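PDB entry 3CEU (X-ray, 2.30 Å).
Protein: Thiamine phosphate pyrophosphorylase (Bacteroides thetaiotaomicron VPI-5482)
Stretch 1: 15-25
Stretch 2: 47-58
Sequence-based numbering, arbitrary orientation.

Stretch 1 (15-25) EDKIITALFEE
Stretch 2, residues 47-58: TLIPEKYHRRIV

Two aromatic rings can pack closely without stacking, and the reciprocal arrangement of Phe-23 and Tyr-53 is a clear example. Their planes lie 7° apart, yet the rings are slid so far that they barely overlap, with centroids separated by 4.9 Å. The slide places each CB over the other ring: Phe-23 CB sits 3.4 Å from the Tyr-53 ring centroid, and Tyr-53 CB 3.7 Å from that of Phe-23. The CA-to-CB bonds of both point toward the other stretch, and both chi1 angles are m (-85° and -65°; chi2 -55° and -52°).

The scaffolds differ. The first stretch is helical from Glu-15 onward, with regular bonds such as Phe-23 N to Ile-19 O (2.9 Å). Across from it, a helix ends at Leu-48, Ile-49 turns to phi/psi -86/129, Pro-50 follows at -41/127, and a 3-10 segment leads into a strand at Ile-57. The chains run in the same general direction, pairing Thr-20 with Ile-49 (CA to CA, 6.0 Å) and Phe-23 with Tyr-53 (CA to CA, 7.0 Å).

No hydrogen bond crosses this interface, which buries 504 Å²; shape and apolar contact carry it. Ile-49 (chi1 p, chi2 t) lays CG2 4.0 Å from Ile-19 CG2 and 3.4 Å from Thr-20 OG1. Thr-20, chi1 m, donates from OG1 to Asp-16 O at 2.7 Å, so its proton is spent within the helix even though OG1 lies against Ile-49 CG2. Further along, the buried Phe-23 ring receives Ile-57 at its edge, CZ to CG1 3.6 Å, while Arg-56 offers its aliphatic CB 3.5 Å from Phe-23 CE1 and leads its charged end away. Asp-16, chi1 p, sets OD2 3.2 Å from Leu-48 CB, a contact and not a hydrogen bond. Glu-24 CG lies 3.6 Å from Tyr-53 OH.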

# COMPACT_ATOMS: atom_id res chain seq x y z
N GLU A 15 -15.61 -7.76 -0.92
CA GLU A 15 -14.38 -6.97 -0.83
C GLU A 15 -14.46 -5.95 0.31
O GLU A 15 -13.48 -5.75 1.04
CB GLU A 15 -14.12 -6.23 -2.15
CG GLU A 15 -12.77 -5.51 -2.19
CD GLU A 15 -12.57 -4.65 -3.44
OE1 GLU A 15 -11.45 -4.15 -3.62
OE2 GLU A 15 -13.53 -4.48 -4.23
N ASP A 16 -15.62 -5.32 0.47
CA ASP A 16 -15.81 -4.34 1.53
C ASP A 16 -15.70 -4.98 2.92
O ASP A 16 -15.17 -4.38 3.85
CB ASP A 16 -17.17 -3.64 1.38
CG ASP A 16 -18.34 -4.53 1.80
OD1 ASP A 16 -18.53 -5.60 1.20
OD2 ASP A 16 -19.07 -4.14 2.73
N LYS A 17 -16.20 -6.21 3.04
CA LYS A 17 -16.16 -6.94 4.31
C LYS A 17 -14.72 -7.31 4.64
O LYS A 17 -14.27 -7.18 5.77
CB LYS A 17 -16.97 -8.23 4.23
CG LYS A 17 -18.45 -8.11 4.56
CD LYS A 17 -19.23 -7.33 3.52
CE LYS A 17 -20.73 -7.51 3.73
NZ LYS A 17 -21.14 -8.93 3.50
N ILE A 18 -14.01 -7.80 3.63
CA ILE A 18 -12.65 -8.19 3.85
C ILE A 18 -11.82 -6.98 4.23
O ILE A 18 -11.02 -7.05 5.16
CB ILE A 18 -12.04 -8.87 2.60
CG1 ILE A 18 -12.86 -10.11 2.24
CG2 ILE A 18 -10.60 -9.27 2.89
CD1 ILE A 18 -12.37 -10.87 1.02
N ILE A 19 -12.01 -5.87 3.52
CA ILE A 19 -11.24 -4.66 3.82
C ILE A 19 -11.50 -4.19 5.24
O ILE A 19 -10.58 -3.83 5.97
CB ILE A 19 -11.58 -3.52 2.84
CG1 ILE A 19 -11.03 -3.87 1.45
CG2 ILE A 19 -10.99 -2.19 3.36
CD1 ILE A 19 -11.42 -2.89 0.32
N THR A 20 -12.77 -4.18 5.63
CA THR A 20 -13.15 -3.73 6.96
C THR A 20 -12.50 -4.62 8.01
O THR A 20 -11.94 -4.14 9.01
CB THR A 20 -14.66 -3.77 7.09
OG1 THR A 20 -15.23 -2.91 6.09
CG2 THR A 20 -15.10 -3.29 8.47
N ALA A 21 -12.54 -5.93 7.76
CA ALA A 21 -11.95 -6.92 8.65
C ALA A 21 -10.45 -6.68 8.81
O ALA A 21 -9.89 -6.90 9.89
CB ALA A 21 -12.22 -8.33 8.09
N LEU A 22 -9.80 -6.24 7.73
CA LEU A 22 -8.37 -5.96 7.76
C LEU A 22 -8.11 -4.67 8.56
O LEU A 22 -7.12 -4.57 9.29
CB LEU A 22 -7.82 -5.82 6.32
CG LEU A 22 -7.88 -7.09 5.44
CD1 LEU A 22 -7.72 -6.75 3.96
CD2 LEU A 22 -6.81 -8.06 5.88
N PHE A 23 -8.99 -3.68 8.43
CA PHE A 23 -8.79 -2.46 9.21
C PHE A 23 -8.92 -2.83 10.69
O PHE A 23 -8.08 -2.47 11.51
CB PHE A 23 -9.81 -1.38 8.81
CG PHE A 23 -9.39 -0.57 7.62
CD1 PHE A 23 -8.17 0.10 7.60
CD2 PHE A 23 -10.23 -0.44 6.51
CE1 PHE A 23 -7.78 0.87 6.51
CE2 PHE A 23 -9.85 0.34 5.42
CZ PHE A 23 -8.63 0.99 5.42
N GLU A 24 -9.98 -3.57 11.02
CA GLU A 24 -10.22 -4.01 12.39
C GLU A 24 -9.02 -4.73 13.01
O GLU A 24 -8.88 -4.77 14.24
CB GLU A 24 -11.46 -4.91 12.43
CG GLU A 24 -12.79 -4.14 12.31
CD GLU A 24 -13.99 -5.05 12.09
OE1 GLU A 24 -14.08 -6.10 12.77
OE2 GLU A 24 -14.85 -4.70 11.24
N GLU A 25 -8.16 -5.31 12.17
CA GLU A 25 -6.98 -6.02 12.65
C GLU A 25 -5.74 -5.12 12.62
O GLU A 25 -4.60 -5.59 12.65
CB GLU A 25 -6.73 -7.28 11.83
CG GLU A 25 -7.84 -8.32 11.94
CD GLU A 25 -8.03 -8.84 13.36
OE1 GLU A 25 -9.04 -9.53 13.60
OE2 GLU A 25 -7.17 -8.58 14.23
N THR A 47 -18.52 3.60 0.62
CA THR A 47 -19.71 3.78 1.45
C THR A 47 -19.93 2.62 2.43
O THR A 47 -20.39 2.82 3.54
CB THR A 47 -21.00 3.92 0.60
OG1 THR A 47 -20.83 4.97 -0.36
CG2 THR A 47 -22.19 4.24 1.49
N LEU A 48 -19.59 1.40 2.00
CA LEU A 48 -19.74 0.21 2.83
C LEU A 48 -18.71 0.11 3.93
O LEU A 48 -18.96 -0.50 4.97
CB LEU A 48 -19.64 -1.05 1.98
CG LEU A 48 -20.92 -1.55 1.33
CD1 LEU A 48 -21.71 -0.37 0.78
CD2 LEU A 48 -20.57 -2.54 0.21
N ILE A 49 -17.54 0.69 3.70
CA ILE A 49 -16.51 0.65 4.72
C ILE A 49 -16.69 1.79 5.70
O ILE A 49 -16.85 2.95 5.30
CB ILE A 49 -15.10 0.71 4.09
CG1 ILE A 49 -15.06 1.75 2.98
CG2 ILE A 49 -14.71 -0.67 3.56
CD1 ILE A 49 -13.78 1.72 2.16
N PRO A 50 -16.70 1.47 7.00
CA PRO A 50 -16.85 2.40 8.12
C PRO A 50 -16.10 3.70 7.93
O PRO A 50 -14.89 3.69 7.68
CB PRO A 50 -16.32 1.60 9.30
CG PRO A 50 -16.80 0.24 8.98
CD PRO A 50 -16.49 0.10 7.50
N GLU A 51 -16.81 4.82 8.07
CA GLU A 51 -16.24 6.16 7.92
C GLU A 51 -14.90 6.32 8.62
O GLU A 51 -13.95 6.86 8.05
CB GLU A 51 -17.21 7.21 8.47
CG GLU A 51 -18.70 6.91 8.26
CD GLU A 51 -19.62 7.90 8.99
OE1 GLU A 51 -19.83 9.03 8.49
OE2 GLU A 51 -20.15 7.54 10.07
N LYS A 52 -14.82 5.85 9.86
CA LYS A 52 -13.61 5.98 10.66
C LYS A 52 -12.34 5.41 10.04
O LYS A 52 -11.24 5.74 10.48
CB LYS A 52 -13.82 5.38 12.04
CG LYS A 52 -14.03 3.89 12.07
CD LYS A 52 -14.27 3.48 13.52
CE LYS A 52 -14.01 2.01 13.77
NZ LYS A 52 -13.98 1.77 15.23
N TYR A 53 -12.49 4.56 9.03
CA TYR A 53 -11.32 4.00 8.38
C TYR A 53 -11.01 4.75 7.09
O TYR A 53 -10.10 4.37 6.35
CB TYR A 53 -11.52 2.51 8.08
CG TYR A 53 -11.66 1.63 9.31
CD1 TYR A 53 -10.72 1.68 10.34
CD2 TYR A 53 -12.74 0.77 9.45
CE1 TYR A 53 -10.87 0.90 11.49
CE2 TYR A 53 -12.90 -0.01 10.60
CZ TYR A 53 -11.96 0.06 11.61
OH TYR A 53 -12.14 -0.67 12.76
N HIS A 54 -11.75 5.82 6.81
CA HIS A 54 -11.50 6.56 5.57
C HIS A 54 -10.18 7.30 5.51
O HIS A 54 -9.58 7.38 4.44
CB HIS A 54 -12.65 7.52 5.27
CG HIS A 54 -13.89 6.83 4.79
ND1 HIS A 54 -14.96 7.51 4.24
CD2 HIS A 54 -14.23 5.52 4.77
CE1 HIS A 54 -15.90 6.64 3.91
NE2 HIS A 54 -15.48 5.43 4.22
N ARG A 55 -9.71 7.82 6.65
CA ARG A 55 -8.43 8.54 6.65
C ARG A 55 -7.24 7.59 6.64
O ARG A 55 -6.12 7.99 6.95
CB ARG A 55 -8.32 9.47 7.86
CG ARG A 55 -7.95 8.78 9.17
CD ARG A 55 -9.20 8.49 9.96
NE ARG A 55 -9.02 8.79 11.38
CZ ARG A 55 -10.02 9.13 12.19
NH1 ARG A 55 -11.26 9.21 11.72
NH2 ARG A 55 -9.77 9.40 13.47
N ARG A 56 -7.48 6.33 6.29
CA ARG A 56 -6.43 5.32 6.23
C ARG A 56 -6.34 4.79 4.79
O ARG A 56 -5.56 3.87 4.50
CB ARG A 56 -6.76 4.15 7.16
CG ARG A 56 -6.80 4.48 8.64
CD ARG A 56 -5.43 4.33 9.27
NE ARG A 56 -5.49 4.28 10.72
CZ ARG A 56 -4.42 4.24 11.51
NH1 ARG A 56 -3.21 4.24 10.97
NH2 ARG A 56 -4.57 4.22 12.83
N ILE A 57 -7.14 5.37 3.90
CA ILE A 57 -7.19 4.97 2.50
C ILE A 57 -6.62 6.03 1.53
O ILE A 57 -6.93 7.21 1.66
CB ILE A 57 -8.66 4.67 2.09
CG1 ILE A 57 -9.22 3.55 2.97
CG2 ILE A 57 -8.74 4.29 0.61
CD1 ILE A 57 -10.70 3.29 2.78
N VAL A 58 -5.80 5.59 0.59
CA VAL A 58 -5.21 6.46 -0.43
C VAL A 58 -5.75 5.93 -1.74
O VAL A 58 -5.77 4.71 -1.95
CB VAL A 58 -3.67 6.37 -0.45
CG1 VAL A 58 -3.11 7.31 -1.51
CG2 VAL A 58 -3.09 6.72 0.92